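Orotidine 5'-phosphate decarboxylase (Pyrococcus horikoshii, PDB 2CZD) probably catalyses the decarboxylation of orotidine 5'-monophosphate to uridine 5'-monophosphate, the last step of de novo UMP synthesis, as a homodimeric TIM-barrel enzyme. Local coordinates at residues 1-5 with 180-185; 11-15 with 42-46; 20-24 with 194-199; 80-86 with 101-106; 128-133 with 152-157. All blocks are in the same frame, centred on the assembly; numbering follows the deposited sequence.

Interaction 1 of 5, residues 1-5 with 180-185; sequences MIVLA and DYIIVG
The Tyr181 ring carries the Met1 side chain over one face: the methyl CE of Met1 sits 4.0 Å from the centroid of the Tyr181 ring, 30° off its normal, in a CH-pi contact. SD of Met1 lies obliquely to the same ring and makes a Met-aromatic contact, while CB of Met1 reaches CD1 of Tyr181 at 3.4 Å. A bend at the last torsion of Met1 (chi3 -77°) folds the methyl back over the phenol instead of letting it run past. Val3 CG2 meets the ring obliquely and also touches CB of Tyr181. Beneath these side chains the two backbones run parallel. Ile182 N donates to Met1 O and Val3 N to Ile182 O; Val184 N then donates to Val3 O and Ala5 N to Val184 O, all at 2.8 to 2.9 Å and nearly straight. This ladder joins the first and last strands, 2-5 and 181-184, and so closes the eight-stranded parallel barrel of the TIM fold. Val3 and Ile183 point together into the barrel, where CB of Val3 lies 3.9 Å from CG1 of Ile183; Lys29, a substrate-binding residue, touches both from strand 27-31. Ile2, Ile182 and Val184 emerge on the other face, with CG2 of Ile2 4.0 Å from CG2 of Val184, and helix 194-205 packs over them through Ile201, Tyr202 and Ile205. Past the last rung, Gly185, itself a substrate-binding residue, takes the N-cap position of the following helix, with its CA near CB of Ala5.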
# COMPACT_ATOMS: atom_id res chain seq x y z
N MET B 1 -5.75 -24.06 11.15
CA MET B 1 -4.60 -23.81 10.24
C MET B 1 -3.94 -22.49 10.61
O MET B 1 -4.59 -21.47 10.83
CB MET B 1 -5.05 -23.79 8.78
CG MET B 1 -5.55 -25.15 8.29
SD MET B 1 -6.09 -25.12 6.58
CE MET B 1 -7.70 -24.33 6.72
N ILE B 2 -2.62 -22.53 10.67
CA ILE B 2 -1.85 -21.37 11.06
C ILE B 2 -1.17 -20.66 9.90
O ILE B 2 -0.59 -21.30 9.04
CB ILE B 2 -0.74 -21.80 12.07
CG1 ILE B 2 -1.39 -22.41 13.30
CG2 ILE B 2 0.19 -20.63 12.42
CD1 ILE B 2 -0.38 -23.06 14.25
N VAL B 3 -1.29 -19.33 9.89
CA VAL B 3 -0.60 -18.50 8.91
C VAL B 3 0.50 -17.83 9.70
O VAL B 3 0.24 -17.10 10.64
CB VAL B 3 -1.52 -17.41 8.31
CG1 VAL B 3 -0.67 -16.45 7.46
CG2 VAL B 3 -2.61 -18.08 7.45
N LEU B 4 1.75 -18.09 9.33
CA LEU B 4 2.88 -17.49 10.03
C LEU B 4 3.23 -16.14 9.44
O LEU B 4 3.60 -16.06 8.26
CB LEU B 4 4.12 -18.41 9.93
CG LEU B 4 5.39 -17.80 10.53
CD1 LEU B 4 5.22 -17.62 12.03
CD2 LEU B 4 6.58 -18.74 10.24
N ALA B 5 3.09 -15.08 10.24
CA ALA B 5 3.46 -13.72 9.83
C ALA B 5 4.98 -13.72 10.04
O ALA B 5 5.48 -13.50 11.17
CB ALA B 5 2.78 -12.69 10.71
N ASP B 180 -11.01 -19.57 9.75
CA ASP B 180 -10.45 -20.71 9.03
C ASP B 180 -8.94 -20.83 9.28
O ASP B 180 -8.39 -21.92 9.25
CB ASP B 180 -10.69 -20.58 7.53
CG ASP B 180 -12.16 -20.63 7.20
OD1 ASP B 180 -12.76 -19.56 7.00
OD2 ASP B 180 -12.71 -21.76 7.17
N TYR B 181 -8.30 -19.68 9.48
CA TYR B 181 -6.87 -19.58 9.75
C TYR B 181 -6.64 -18.59 10.88
O TYR B 181 -7.37 -17.60 11.03
CB TYR B 181 -6.11 -19.03 8.54
CG TYR B 181 -6.23 -19.87 7.29
CD1 TYR B 181 -5.31 -20.88 7.02
CD2 TYR B 181 -7.29 -19.66 6.40
CE1 TYR B 181 -5.44 -21.68 5.88
CE2 TYR B 181 -7.43 -20.45 5.27
CZ TYR B 181 -6.51 -21.45 5.01
OH TYR B 181 -6.66 -22.23 3.90
N ILE B 182 -5.59 -18.88 11.66
CA ILE B 182 -5.17 -18.02 12.74
C ILE B 182 -3.82 -17.46 12.27
O ILE B 182 -2.96 -18.24 11.84
CB ILE B 182 -4.93 -18.82 14.04
CG1 ILE B 182 -6.24 -19.52 14.47
CG2 ILE B 182 -4.43 -17.90 15.13
CD1 ILE B 182 -7.35 -18.55 14.73
N ILE B 183 -3.66 -16.14 12.28
CA ILE B 183 -2.39 -15.52 11.88
C ILE B 183 -1.58 -15.31 13.15
O ILE B 183 -2.03 -14.64 14.09
CB ILE B 183 -2.63 -14.17 11.18
CG1 ILE B 183 -3.37 -14.41 9.87
CG2 ILE B 183 -1.32 -13.43 10.97
CD1 ILE B 183 -3.86 -13.13 9.22
N VAL B 184 -0.41 -15.94 13.19
CA VAL B 184 0.49 -15.88 14.33
C VAL B 184 1.85 -15.30 13.93
O VAL B 184 2.37 -15.66 12.88
CB VAL B 184 0.71 -17.30 14.88
CG1 VAL B 184 1.60 -17.25 16.14
CG2 VAL B 184 -0.63 -17.93 15.21
N GLY B 185 2.41 -14.44 14.76
CA GLY B 185 3.71 -13.86 14.46
C GLY B 185 4.80 -14.20 15.47
O GLY B 185 5.30 -15.33 15.52

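Interaction 2 of 5, residues 11-15 with 42-46; sequences GERAI and IIRRL
Charge pairing links Glu12 to Arg45 across the outer side of two neighbouring helices: OE2 of Glu12 and NH2 of Arg45 form a salt bridge. Its modelled separation of 2.5 Å is very short and the N-H points well off the oxygen, so the fine geometry is doubtful. The carboxylate comes to the edge of the guanidinium, near its plane, and the two flat groups are turned only 21° from one another. Arg45 bends at chi3 (55°) to bring its end across toward Glu12, whose own chain bends at chi2.

Apolar contacts lie beneath. CD1 of Ile15 meets the guanidinium obliquely and stands 4.2 Å from CD1 of Ile42. Farther along, CG1 of Ile15 touches CD2 of Leu46 at 3.9 Å. CD1 of Ile42 also lies under one face of the Arg45 guanidinium and packs at 4.1 Å against CA of Gly11.

The axes of the short helical segments 11-15 and 42-46, neighbouring outer helices of the barrel, approach to 10.8 Å, their directions 32° apart; Leu46 reaches inward to Ile54 of strand 53-60. The chemistry implies an amphipathic seam, with isoleucine and leucine side chains meeting between the helices and an ion pair bridging its more exposed margin.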
# COMPACT_ATOMS: atom_id res chain seq x y z
N GLY B 11 16.69 -12.11 5.88
CA GLY B 11 16.42 -13.16 4.91
C GLY B 11 16.80 -14.59 5.25
O GLY B 11 15.95 -15.49 5.23
N GLU B 12 18.08 -14.83 5.53
CA GLU B 12 18.53 -16.17 5.85
C GLU B 12 17.83 -16.76 7.07
O GLU B 12 17.44 -17.92 7.07
CB GLU B 12 20.05 -16.19 6.07
CG GLU B 12 20.86 -15.87 4.84
CD GLU B 12 20.57 -16.80 3.68
OE1 GLU B 12 20.64 -18.03 3.86
OE2 GLU B 12 20.27 -16.30 2.57
N ARG B 13 17.65 -15.95 8.11
CA ARG B 13 17.00 -16.43 9.32
C ARG B 13 15.53 -16.72 9.05
O ARG B 13 14.99 -17.73 9.51
CB ARG B 13 17.12 -15.39 10.44
CG ARG B 13 16.72 -15.94 11.80
CD ARG B 13 17.28 -15.07 12.92
NE ARG B 13 16.43 -13.93 13.24
CZ ARG B 13 15.35 -13.99 14.00
NH1 ARG B 13 14.63 -12.89 14.23
NH2 ARG B 13 14.99 -15.14 14.56
N ALA B 14 14.87 -15.84 8.30
CA ALA B 14 13.46 -16.04 7.98
C ALA B 14 13.22 -17.38 7.29
O ALA B 14 12.28 -18.10 7.62
CB ALA B 14 12.96 -14.90 7.11
N ILE B 15 14.08 -17.71 6.33
CA ILE B 15 13.96 -18.96 5.58
C ILE B 15 14.18 -20.16 6.50
O ILE B 15 13.46 -21.15 6.41
CB ILE B 15 14.97 -18.98 4.41
CG1 ILE B 15 14.57 -17.92 3.38
CG2 ILE B 15 15.01 -20.35 3.77
CD1 ILE B 15 15.56 -17.77 2.24
N ILE B 42 12.68 -12.64 -2.29
CA ILE B 42 12.63 -13.39 -1.03
C ILE B 42 11.39 -14.29 -1.14
O ILE B 42 11.32 -15.37 -0.55
CB ILE B 42 12.49 -12.44 0.22
CG1 ILE B 42 12.55 -13.25 1.52
CG2 ILE B 42 11.16 -11.70 0.21
CD1 ILE B 42 13.88 -13.93 1.77
N ILE B 43 10.40 -13.83 -1.90
CA ILE B 43 9.20 -14.64 -2.06
C ILE B 43 9.51 -15.92 -2.84
O ILE B 43 9.04 -17.00 -2.47
CB ILE B 43 8.09 -13.84 -2.79
CG1 ILE B 43 7.58 -12.73 -1.88
CG2 ILE B 43 6.94 -14.75 -3.16
CD1 ILE B 43 6.68 -11.73 -2.60
N ARG B 44 10.30 -15.82 -3.90
CA ARG B 44 10.63 -17.01 -4.68
C ARG B 44 11.54 -17.91 -3.88
O ARG B 44 11.41 -19.14 -3.93
CB ARG B 44 11.29 -16.66 -6.01
CG ARG B 44 11.67 -17.89 -6.86
CD ARG B 44 10.46 -18.74 -7.32
NE ARG B 44 9.61 -18.07 -8.31
CZ ARG B 44 8.39 -18.47 -8.64
NH1 ARG B 44 7.86 -19.54 -8.07
NH2 ARG B 44 7.68 -17.78 -9.53
N ARG B 45 12.47 -17.32 -3.13
CA ARG B 45 13.38 -18.12 -2.32
C ARG B 45 12.55 -18.93 -1.32
O ARG B 45 12.77 -20.14 -1.15
CB ARG B 45 14.36 -17.23 -1.55
CG ARG B 45 15.28 -16.40 -2.43
CD ARG B 45 16.06 -15.39 -1.58
NE ARG B 45 16.78 -16.07 -0.50
CZ ARG B 45 17.47 -15.46 0.45
NH1 ARG B 45 17.55 -14.13 0.47
NH2 ARG B 45 18.10 -16.18 1.37
N LEU B 46 11.60 -18.27 -0.66
CA LEU B 46 10.75 -18.94 0.30
C LEU B 46 9.93 -20.04 -0.38
O LEU B 46 9.82 -21.15 0.14
CB LEU B 46 9.81 -17.93 0.99
CG LEU B 46 10.39 -17.01 2.08
CD1 LEU B 46 9.42 -15.85 2.36
CD2 LEU B 46 10.67 -17.82 3.34

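Interaction 3 of 5, residues 20-24 with 194-199; sequences SVKDY and PREAAK
Arg195 reaches along segment 20-24 with a chain extended from CG to NE, and most of its atoms find a partner there. Its CB lies beside the carbonyl O and OG of Ser20, and CG approaches the same carbonyl O of Ser20 to 3.4 Å, as does CD. Beyond NE, CZ of Arg195 lies 3.3 Å from CE1 of Tyr24, which sits over one guanidinium face. At the end, NH1 of Arg195 donates to OD1 of Asp23 at 3.1 Å in a salt bridge; the oxygen uses its anti lone pair and lies close to the guanidinium plane, although the carboxylate is turned almost perpendicular to it. NH2 of Arg195 comes to the edge of the Tyr24 ring and makes a weak hydrogen bond to OH of Tyr24. Ring and guanidinium planes stand 82° apart.

This contact joins the end of helix 11-21 and the turn after it to helix 194-205, the first and last major helices of the outer layer of the TIM barrel. CB of Lys199 rests 3.7 Å above the centre of the Tyr24 ring as a CH-pi contact, and CB of Asp23 flanks the opposite face; NZ of Lys199 is salt-bridged to Asp203. Deeper in, CG1 of Val21 touches CB of Pro194 at 3.7 Å, and CB of Ala198 meets CB of Tyr24 at 3.9 Å. A water bridges OG of Ser20 and N of Arg195, accepting from the latter at 3.0 Å.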
# COMPACT_ATOMS: atom_id res chain seq x y z
N SER B 20 11.75 -24.73 9.45
CA SER B 20 11.62 -25.46 10.70
C SER B 20 10.18 -25.65 11.17
O SER B 20 9.86 -26.66 11.79
CB SER B 20 12.42 -24.76 11.80
OG SER B 20 12.37 -25.50 13.00
N VAL B 21 9.31 -24.70 10.87
CA VAL B 21 7.93 -24.82 11.32
C VAL B 21 6.95 -25.30 10.25
O VAL B 21 5.77 -25.47 10.52
CB VAL B 21 7.42 -23.47 11.87
CG1 VAL B 21 8.37 -22.93 12.95
CG2 VAL B 21 7.27 -22.47 10.72
N LYS B 22 7.46 -25.54 9.04
CA LYS B 22 6.61 -25.98 7.93
C LYS B 22 5.57 -27.03 8.27
O LYS B 22 4.43 -26.95 7.80
CB LYS B 22 7.48 -26.51 6.79
CG LYS B 22 6.67 -27.07 5.63
CD LYS B 22 7.57 -27.54 4.51
CE LYS B 22 6.76 -28.18 3.39
NZ LYS B 22 7.66 -28.72 2.33
N ASP B 23 5.94 -28.03 9.07
CA ASP B 23 5.01 -29.09 9.43
C ASP B 23 3.74 -28.63 10.13
O ASP B 23 2.70 -29.29 10.04
CB ASP B 23 5.72 -30.13 10.32
CG ASP B 23 6.75 -30.96 9.55
OD1 ASP B 23 7.47 -31.75 10.19
OD2 ASP B 23 6.85 -30.83 8.31
N TYR B 24 3.82 -27.49 10.81
CA TYR B 24 2.67 -27.01 11.55
C TYR B 24 2.00 -25.74 11.07
O TYR B 24 1.19 -25.19 11.80
CB TYR B 24 3.03 -26.86 13.03
CG TYR B 24 3.54 -28.14 13.63
CD1 TYR B 24 4.90 -28.35 13.82
CD2 TYR B 24 2.66 -29.16 13.98
CE1 TYR B 24 5.37 -29.55 14.34
CE2 TYR B 24 3.12 -30.37 14.50
CZ TYR B 24 4.48 -30.56 14.68
OH TYR B 24 4.96 -31.75 15.19
N PRO B 194 10.88 -22.25 17.69
CA PRO B 194 9.73 -21.97 16.81
C PRO B 194 8.86 -23.18 16.44
O PRO B 194 7.63 -23.10 16.43
CB PRO B 194 10.38 -21.33 15.59
CG PRO B 194 11.57 -20.61 16.17
CD PRO B 194 12.11 -21.62 17.18
N ARG B 195 9.47 -24.31 16.12
CA ARG B 195 8.70 -25.49 15.74
C ARG B 195 7.80 -25.96 16.88
O ARG B 195 6.63 -26.29 16.66
CB ARG B 195 9.63 -26.64 15.32
CG ARG B 195 8.88 -27.87 14.84
CD ARG B 195 9.85 -28.96 14.33
NE ARG B 195 9.17 -30.02 13.57
CZ ARG B 195 8.34 -30.91 14.10
NH1 ARG B 195 7.76 -31.82 13.31
NH2 ARG B 195 8.07 -30.91 15.40
N GLU B 196 8.34 -26.00 18.09
CA GLU B 196 7.53 -26.42 19.22
C GLU B 196 6.43 -25.41 19.55
O GLU B 196 5.35 -25.79 19.99
CB GLU B 196 8.42 -26.68 20.45
CG GLU B 196 9.13 -28.01 20.39
CD GLU B 196 8.17 -29.19 20.43
OE1 GLU B 196 7.31 -29.22 21.34
OE2 GLU B 196 8.27 -30.07 19.56
N ALA B 197 6.70 -24.13 19.31
CA ALA B 197 5.70 -23.10 19.56
C ALA B 197 4.55 -23.25 18.57
O ALA B 197 3.38 -23.16 18.92
CB ALA B 197 6.33 -21.72 19.45
N ALA B 198 4.88 -23.49 17.31
CA ALA B 198 3.84 -23.68 16.31
C ALA B 198 3.05 -24.95 16.62
O ALA B 198 1.82 -24.98 16.54
CB ALA B 198 4.46 -23.78 14.92
N LYS B 199 3.76 -26.01 16.98
CA LYS B 199 3.10 -27.27 17.33
C LYS B 199 2.10 -27.09 18.47
O LYS B 199 1.01 -27.64 18.44
CB LYS B 199 4.13 -28.32 17.74
CG LYS B 199 3.52 -29.65 18.19
CD LYS B 199 4.62 -30.67 18.51
CE LYS B 199 4.02 -32.02 18.84
NZ LYS B 199 3.18 -31.96 20.06
O HOH W 1 12.40 -24.51 15.39

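Interaction 4 of 5, residues 80-86 with 101-106; sequences DYVIVHT and EIIMVV
Val105 lays CG2 over one face of the His85 ring, offset toward the rim, while its CB lies 3.7 Å from ND1 of His85. The same CG2 of Val105 meets CG2 of Ile83 at 3.7 Å, and CG1 of Ile83 packs on CB of Ile103. On the other face, CG2 of Val84 touches CG of Met104 at 4.0 Å; helix 90-97 packs there through Val96. Four backbone bonds in parallel register, from Val82 N to Glu101 O through Val105 N to Val84 O, join strands 81-85 and 101-105, consecutive strands of a beta-alpha-beta unit in the barrel.

OG1 of Thr86 donates to O of Val105 at 2.8 Å from above the carbonyl plane and lies 3.3 Å from CE of Met104. A valine in its place would probably cost the Val105 carbonyl this donor and leave it more dependent on water. One ordered water donates to Val105 O, accepts from Thr86 N and bonds ND1 of His85 at the ring edge. NE2 of His85 bonds Ala61 O of the second subunit. Both imidazole nitrogens thus have partners, which should limit rotation of a ring near catalytic Lys59 and tie the strand end to the dimer interface.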
# COMPACT_ATOMS: atom_id res chain seq x y z
N ASP B 80 1.02 -16.65 -3.58
CA ASP B 80 -0.20 -17.36 -3.90
C ASP B 80 -1.42 -16.49 -3.64
O ASP B 80 -2.47 -16.70 -4.25
CB ASP B 80 -0.29 -18.64 -3.08
CG ASP B 80 0.78 -19.62 -3.45
OD1 ASP B 80 0.67 -20.24 -4.54
OD2 ASP B 80 1.73 -19.76 -2.66
N TYR B 81 -1.30 -15.53 -2.73
CA TYR B 81 -2.41 -14.63 -2.41
C TYR B 81 -1.88 -13.24 -2.14
O TYR B 81 -0.78 -13.08 -1.62
CB TYR B 81 -3.17 -15.04 -1.13
CG TYR B 81 -3.57 -16.48 -1.06
CD1 TYR B 81 -2.67 -17.44 -0.60
CD2 TYR B 81 -4.83 -16.90 -1.49
CE1 TYR B 81 -3.02 -18.80 -0.57
CE2 TYR B 81 -5.19 -18.26 -1.47
CZ TYR B 81 -4.27 -19.19 -1.01
OH TYR B 81 -4.59 -20.53 -1.05
N VAL B 82 -2.67 -12.22 -2.49
CA VAL B 82 -2.27 -10.86 -2.20
C VAL B 82 -3.40 -10.22 -1.41
O VAL B 82 -4.58 -10.36 -1.79
CB VAL B 82 -2.06 -10.02 -3.51
CG1 VAL B 82 -1.93 -8.55 -3.17
CG2 VAL B 82 -0.79 -10.49 -4.23
N ILE B 83 -3.05 -9.56 -0.30
CA ILE B 83 -4.05 -8.84 0.50
C ILE B 83 -4.27 -7.46 -0.12
O ILE B 83 -3.31 -6.70 -0.35
CB ILE B 83 -3.60 -8.72 1.97
CG1 ILE B 83 -3.56 -10.13 2.57
CG2 ILE B 83 -4.58 -7.83 2.79
CD1 ILE B 83 -3.06 -10.21 4.03
N VAL B 84 -5.53 -7.13 -0.37
CA VAL B 84 -5.88 -5.86 -1.00
C VAL B 84 -6.97 -5.16 -0.22
O VAL B 84 -7.82 -5.80 0.41
CB VAL B 84 -6.40 -6.10 -2.45
CG1 VAL B 84 -5.35 -6.80 -3.27
CG2 VAL B 84 -7.69 -6.93 -2.40
N HIS B 85 -6.94 -3.83 -0.23
CA HIS B 85 -7.99 -3.06 0.45
C HIS B 85 -9.25 -3.06 -0.42
O HIS B 85 -9.18 -3.25 -1.64
CB HIS B 85 -7.58 -1.60 0.64
CG HIS B 85 -6.94 -1.31 1.96
ND1 HIS B 85 -7.64 -1.34 3.15
CD2 HIS B 85 -5.66 -0.98 2.27
CE1 HIS B 85 -6.82 -1.03 4.14
NE2 HIS B 85 -5.61 -0.81 3.64
N THR B 86 -10.38 -2.84 0.24
CA THR B 86 -11.68 -2.74 -0.41
C THR B 86 -12.01 -1.27 -0.68
O THR B 86 -12.69 -0.95 -1.66
CB THR B 86 -12.80 -3.29 0.51
OG1 THR B 86 -12.48 -4.64 0.86
CG2 THR B 86 -14.15 -3.30 -0.18
N GLU B 101 -5.14 -15.11 -6.58
CA GLU B 101 -6.11 -15.07 -5.48
C GLU B 101 -5.86 -13.93 -4.52
O GLU B 101 -4.72 -13.53 -4.27
CB GLU B 101 -6.13 -16.42 -4.76
CG GLU B 101 -6.60 -17.55 -5.69
CD GLU B 101 -6.77 -18.87 -4.99
OE1 GLU B 101 -7.79 -19.02 -4.29
OE2 GLU B 101 -5.89 -19.75 -5.14
N ILE B 102 -6.95 -13.41 -3.99
CA ILE B 102 -6.88 -12.27 -3.11
C ILE B 102 -7.58 -12.46 -1.79
O ILE B 102 -8.44 -13.33 -1.63
CB ILE B 102 -7.52 -11.02 -3.78
CG1 ILE B 102 -8.99 -11.28 -4.13
CG2 ILE B 102 -6.72 -10.63 -5.04
CD1 ILE B 102 -9.82 -10.00 -4.43
N ILE B 103 -7.18 -11.64 -0.83
CA ILE B 103 -7.77 -11.62 0.51
C ILE B 103 -8.10 -10.14 0.69
O ILE B 103 -7.23 -9.29 0.50
CB ILE B 103 -6.76 -12.07 1.58
CG1 ILE B 103 -6.52 -13.58 1.44
CG2 ILE B 103 -7.29 -11.71 3.01
CD1 ILE B 103 -5.29 -14.08 2.17
N MET B 104 -9.34 -9.82 1.06
CA MET B 104 -9.77 -8.42 1.18
C MET B 104 -9.83 -7.88 2.59
O MET B 104 -10.20 -8.57 3.51
CB MET B 104 -11.14 -8.24 0.52
CG MET B 104 -11.10 -8.47 -0.99
SD MET B 104 -12.76 -8.50 -1.75
CE MET B 104 -13.34 -6.80 -1.44
N VAL B 105 -9.47 -6.60 2.74
CA VAL B 105 -9.52 -5.94 4.04
C VAL B 105 -10.90 -5.32 4.20
O VAL B 105 -11.29 -4.44 3.41
CB VAL B 105 -8.49 -4.79 4.16
CG1 VAL B 105 -8.69 -4.04 5.49
CG2 VAL B 105 -7.07 -5.33 4.03
N VAL B 106 -11.62 -5.76 5.22
CA VAL B 106 -12.94 -5.22 5.50
C VAL B 106 -13.03 -4.55 6.86
O VAL B 106 -14.00 -3.84 7.15
CB VAL B 106 -14.03 -6.31 5.39
CG1 VAL B 106 -13.96 -6.98 4.03
CG2 VAL B 106 -13.89 -7.35 6.52
O HOH W 2 -2.94 -17.05 -7.03
O HOH W 3 -6.63 -21.41 -2.83
O HOH W 4 -10.41 -1.60 2.82

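Interaction 5 of 5, residues 128-133 with 152-157; sequences ANEIEP and RLKEGI
Asn129 grips the backbone of segment 152-157 with both ends of its amide. ND2 of Asn129 donates to O of Arg152 at 3.0 Å, nearly straight and within both the amide and the carbonyl planes. OD1 of Asn129 accepts from N of Lys154 at 2.7 Å, the donor standing 45° above the amide plane. Two bonds thus fix the rotation of the amide, and a leucine here would probably leave the Arg152 carbonyl and the Lys154 N-H without these mates and free the loop to shift.

Beside the amide, CD1 of Leu153 lies 3.5 Å from OD1 of Asn129. CD1 of Ile157 reaches the helix end, 3.4 Å from O of Ala128 and 4.0 Å from CD of Pro133. The Lys154 chain, bent at chi3 and chi4, crosses Glu132 at a slant, its CE 3.4 Å from OE1 of Glu132; NZ of Lys154 stays 4.2 Å from that OE1 of Glu132, beyond a salt bridge.

Farther out, Arg150 binds the carbonyls of Leu153 and Ile157, and a type II turn from Lys154 to Ile157, with Gly156 at positive phi, brings Ile157 round. The contact joins the C-terminal end of helix 121-131 to the loop from helix 144-150 to strand 158-161, one of the TIM barrel's alpha-to-beta loops, which lie at the end away from the substrate site.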
# COMPACT_ATOMS: atom_id res chain seq x y z
N ALA B 128 -17.15 -7.70 -0.56
CA ALA B 128 -16.48 -9.00 -0.57
C ALA B 128 -17.48 -10.10 -1.00
O ALA B 128 -17.13 -11.02 -1.72
CB ALA B 128 -15.91 -9.31 0.81
N ASN B 129 -18.73 -10.00 -0.57
CA ASN B 129 -19.70 -11.02 -0.98
C ASN B 129 -19.91 -11.02 -2.49
O ASN B 129 -20.14 -12.07 -3.10
CB ASN B 129 -21.02 -10.80 -0.25
CG ASN B 129 -20.95 -11.19 1.20
OD1 ASN B 129 -20.02 -11.90 1.62
ND2 ASN B 129 -21.92 -10.75 1.98
N GLU B 130 -19.81 -9.84 -3.11
CA GLU B 130 -19.99 -9.72 -4.55
C GLU B 130 -18.78 -10.29 -5.29
O GLU B 130 -18.91 -11.06 -6.24
CB GLU B 130 -20.14 -8.25 -4.96
CG GLU B 130 -21.41 -7.53 -4.54
CD GLU B 130 -21.45 -6.07 -5.02
OE1 GLU B 130 -22.40 -5.35 -4.65
OE2 GLU B 130 -20.53 -5.63 -5.76
N ILE B 131 -17.60 -9.90 -4.82
CA ILE B 131 -16.36 -10.30 -5.47
C ILE B 131 -15.93 -11.74 -5.22
O ILE B 131 -15.32 -12.38 -6.08
CB ILE B 131 -15.23 -9.32 -5.08
CG1 ILE B 131 -15.46 -7.98 -5.80
CG2 ILE B 131 -13.85 -9.89 -5.44
CD1 ILE B 131 -14.48 -6.90 -5.45
N GLU B 132 -16.29 -12.27 -4.04
CA GLU B 132 -15.94 -13.62 -3.63
C GLU B 132 -14.42 -13.89 -3.66
O GLU B 132 -13.92 -14.72 -4.43
CB GLU B 132 -16.70 -14.68 -4.45
CG GLU B 132 -18.20 -14.57 -4.30
CD GLU B 132 -18.98 -15.56 -5.17
OE1 GLU B 132 -20.22 -15.55 -5.10
OE2 GLU B 132 -18.35 -16.34 -5.93
N PRO B 133 -13.65 -13.14 -2.85
CA PRO B 133 -12.20 -13.33 -2.78
C PRO B 133 -11.96 -14.66 -2.03
O PRO B 133 -12.90 -15.27 -1.51
CB PRO B 133 -11.74 -12.16 -1.91
CG PRO B 133 -12.90 -12.01 -0.95
CD PRO B 133 -14.10 -12.12 -1.88
N ARG B 152 -22.13 -12.23 8.37
CA ARG B 152 -22.48 -11.37 7.24
C ARG B 152 -21.80 -11.77 5.94
O ARG B 152 -22.22 -11.33 4.86
CB ARG B 152 -22.13 -9.92 7.59
CG ARG B 152 -23.00 -9.38 8.69
CD ARG B 152 -22.43 -8.14 9.35
NE ARG B 152 -23.41 -7.64 10.31
CZ ARG B 152 -23.72 -8.24 11.46
NH1 ARG B 152 -24.65 -7.71 12.25
NH2 ARG B 152 -23.09 -9.35 11.85
N LEU B 153 -20.78 -12.61 6.06
CA LEU B 153 -19.97 -13.03 4.93
C LEU B 153 -20.46 -14.29 4.23
O LEU B 153 -20.79 -15.29 4.88
CB LEU B 153 -18.52 -13.24 5.39
CG LEU B 153 -17.42 -13.48 4.35
CD1 LEU B 153 -17.14 -12.20 3.55
CD2 LEU B 153 -16.13 -13.89 5.08
N LYS B 154 -20.50 -14.25 2.90
CA LYS B 154 -20.95 -15.41 2.13
C LYS B 154 -20.10 -16.66 2.41
O LYS B 154 -18.87 -16.60 2.54
CB LYS B 154 -20.89 -15.09 0.63
CG LYS B 154 -21.58 -16.10 -0.27
CD LYS B 154 -21.22 -15.84 -1.73
CE LYS B 154 -21.65 -14.47 -2.18
NZ LYS B 154 -23.12 -14.39 -2.36
N GLU B 155 -20.77 -17.81 2.51
CA GLU B 155 -20.04 -19.05 2.75
C GLU B 155 -19.15 -19.27 1.54
O GLU B 155 -19.47 -18.87 0.42
CB GLU B 155 -21.02 -20.22 2.91
CG GLU B 155 -21.91 -20.43 1.70
CD GLU B 155 -23.24 -19.70 1.79
OE1 GLU B 155 -23.34 -18.64 2.45
OE2 GLU B 155 -24.22 -20.20 1.18
N GLY B 156 -18.02 -19.91 1.77
CA GLY B 156 -17.10 -20.11 0.68
C GLY B 156 -15.96 -19.12 0.81
O GLY B 156 -14.88 -19.37 0.30
N ILE B 157 -16.22 -17.97 1.45
CA ILE B 157 -15.14 -17.01 1.65
C ILE B 157 -14.56 -17.28 3.03
O ILE B 157 -15.30 -17.29 4.02
CB ILE B 157 -15.64 -15.54 1.59
CG1 ILE B 157 -16.33 -15.30 0.24
CG2 ILE B 157 -14.45 -14.57 1.76
CD1 ILE B 157 -17.02 -13.94 0.11
O HOH W 5 -14.48 -17.46 -2.39

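Interactions 1 and 4 belong to the same eight-stranded barrel, their centres 15 Å apart: 4 pairs the fourth and fifth strands, and 1 pairs the first with the last. Interactions 2, 3 and 5 lie in the outer layer, their centres 16 to 18 Å from the centre of the chain. Interactions 2 and 3 share helix 11-21 and cross along the chain. Interaction 3 touches 1 through Ile2 and Leu4, while 5 touches 4 where Pro133 and Ala128 meet Met104. Interactions 2, 4 and 5 follow in series, all nested within the loop closed by 1. Strand pairing in 1 and 4 and outer-layer packing in 2, 3 and 5 thus belong to one continuous barrel, with 1 and 3 joining the chain's two ends.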